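Local coordinates for hypothetical protein PP5205 (Pseudomonas putida, PDB 2G2X) that is of unknown function but folds as an EVE domain, related to the ASCH and PUA domains, and so may bind RNA or modified nucleic acid bases, at residues Y3-K7 with F37-M41. Numbering follows the deposited sequence.
Sequences YWLMK and FLRAM
The side chain of Met41, a selenomethionine, lies over one face of the Trp4 indole. Met41 CB stands just off the indole, 4.3 Å from Trp4 NE1. Met41 CG sits 3.5 Å from Trp4 CE2, over the face and offset toward the rim, in a CH-pi contact with the five-membered ring. The chain stays extended beyond CG (chi2 173°, chi3 178°), which carries it across the ring. Met41 SE stands above the same small ring of Trp4, 4.6 Å from the centroid, in a Met-aromatic contact. The methyl Met41 CE reaches the root of the indole, 3.6 Å from Trp4 CG. Met41 CE also lies 3.6 Å from the SE of Met6, another selenomethionine. That selenium touches Leu38 CD2 as well. Met6 and Trp4 point from the same side of the strand. Phe37 O lies over the same indole face near CH2 and CZ3, and Phe37 CD1 is 3.9 Å from Trp4 CZ3. Trp4 CH2 lies 3.6 Å from Ala40 CB. No hydrogen bond crosses the contact. Trp4 NE1 instead bonds Asp45 OD2, just ahead of strand 46-51. The arrangement is core packing of the EVE domain: the type I turn from Leu38 to Met41, at the helix C-terminal end, packs on Trp4 and Met6 of strand 3-8 in the mixed sheet.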
# COMPACT_ATOMS: atom_id res chain seq x y z
N TYR A 3 7.70 8.87 -1.08
CA TYR A 3 7.75 7.49 -0.60
C TYR A 3 6.54 7.16 0.26
O TYR A 3 6.03 8.01 1.00
CB TYR A 3 9.01 7.23 0.23
CG TYR A 3 10.30 7.49 -0.50
CD1 TYR A 3 10.66 6.74 -1.62
CD2 TYR A 3 11.16 8.51 -0.09
CE1 TYR A 3 11.85 7.00 -2.32
CE2 TYR A 3 12.33 8.78 -0.77
CZ TYR A 3 12.68 8.03 -1.89
OH TYR A 3 13.83 8.33 -2.56
N TRP A 4 6.09 5.91 0.17
CA TRP A 4 4.94 5.46 0.92
C TRP A 4 5.04 3.99 1.27
O TRP A 4 6.01 3.31 0.96
CB TRP A 4 3.66 5.66 0.11
CG TRP A 4 3.60 6.96 -0.62
CD1 TRP A 4 4.18 7.25 -1.82
CD2 TRP A 4 2.92 8.15 -0.20
NE1 TRP A 4 3.91 8.55 -2.17
CE2 TRP A 4 3.14 9.13 -1.19
CE3 TRP A 4 2.15 8.48 0.92
CZ2 TRP A 4 2.61 10.42 -1.10
CZ3 TRP A 4 1.62 9.77 1.02
CH2 TRP A 4 1.86 10.73 0.00
N LEU A 5 3.99 3.50 1.91
CA LEU A 5 3.89 2.11 2.28
C LEU A 5 2.41 1.80 2.19
O LEU A 5 1.58 2.58 2.66
CB LEU A 5 4.40 1.88 3.70
CG LEU A 5 4.32 0.41 4.17
CD1 LEU A 5 5.33 0.15 5.28
CD2 LEU A 5 2.90 0.10 4.63
N MSE A 6 2.08 0.67 1.57
CA MSE A 6 0.69 0.26 1.44
C MSE A 6 0.58 -1.21 1.75
O MSE A 6 1.38 -2.02 1.28
CB MSE A 6 0.16 0.52 0.03
CG MSE A 6 0.21 1.98 -0.38
SE MSE A 6 -0.96 2.41 -1.86
CE MSE A 6 0.01 1.56 -3.32
N LYS A 7 -0.43 -1.56 2.55
CA LYS A 7 -0.66 -2.94 2.94
C LYS A 7 -1.55 -3.65 1.92
O LYS A 7 -2.43 -3.05 1.31
CB LYS A 7 -1.36 -2.99 4.29
CG LYS A 7 -0.69 -2.22 5.41
CD LYS A 7 -1.41 -2.50 6.72
CE LYS A 7 -0.74 -1.80 7.89
NZ LYS A 7 -1.37 -2.18 9.19
N PHE A 37 -4.12 9.93 1.48
CA PHE A 37 -2.72 9.74 1.15
C PHE A 37 -2.59 9.29 -0.30
O PHE A 37 -1.66 9.68 -0.99
CB PHE A 37 -2.06 8.73 2.09
CG PHE A 37 -1.76 9.29 3.46
CD1 PHE A 37 -1.22 10.57 3.61
CD2 PHE A 37 -2.00 8.52 4.61
CE1 PHE A 37 -0.91 11.08 4.88
CE2 PHE A 37 -1.69 9.02 5.88
CZ PHE A 37 -1.15 10.30 6.02
N LEU A 38 -3.54 8.47 -0.77
CA LEU A 38 -3.51 8.02 -2.16
C LEU A 38 -3.57 9.23 -3.07
O LEU A 38 -2.88 9.29 -4.08
CB LEU A 38 -4.71 7.12 -2.51
CG LEU A 38 -4.81 5.68 -2.03
CD1 LEU A 38 -6.01 5.01 -2.70
CD2 LEU A 38 -3.54 4.92 -2.38
N ARG A 39 -4.41 10.19 -2.71
CA ARG A 39 -4.57 11.40 -3.51
C ARG A 39 -3.37 12.32 -3.48
O ARG A 39 -3.30 13.29 -4.23
CB ARG A 39 -5.83 12.14 -3.07
CG ARG A 39 -7.11 11.36 -3.36
CD ARG A 39 -8.35 12.01 -2.78
NE ARG A 39 -9.56 11.39 -3.31
CZ ARG A 39 -10.79 11.83 -3.10
NH1 ARG A 39 -10.99 12.91 -2.35
NH2 ARG A 39 -11.82 11.20 -3.65
N ALA A 40 -2.41 12.02 -2.62
CA ALA A 40 -1.21 12.84 -2.51
C ALA A 40 -0.08 12.22 -3.32
O ALA A 40 0.94 12.86 -3.56
CB ALA A 40 -0.79 12.97 -1.05
N MSE A 41 -0.28 10.98 -3.76
CA MSE A 41 0.74 10.28 -4.53
C MSE A 41 0.93 10.84 -5.92
O MSE A 41 0.01 11.41 -6.51
CB MSE A 41 0.41 8.79 -4.62
CG MSE A 41 0.53 8.07 -3.28
SE MSE A 41 -0.08 6.24 -3.33
CE MSE A 41 0.31 5.72 -1.52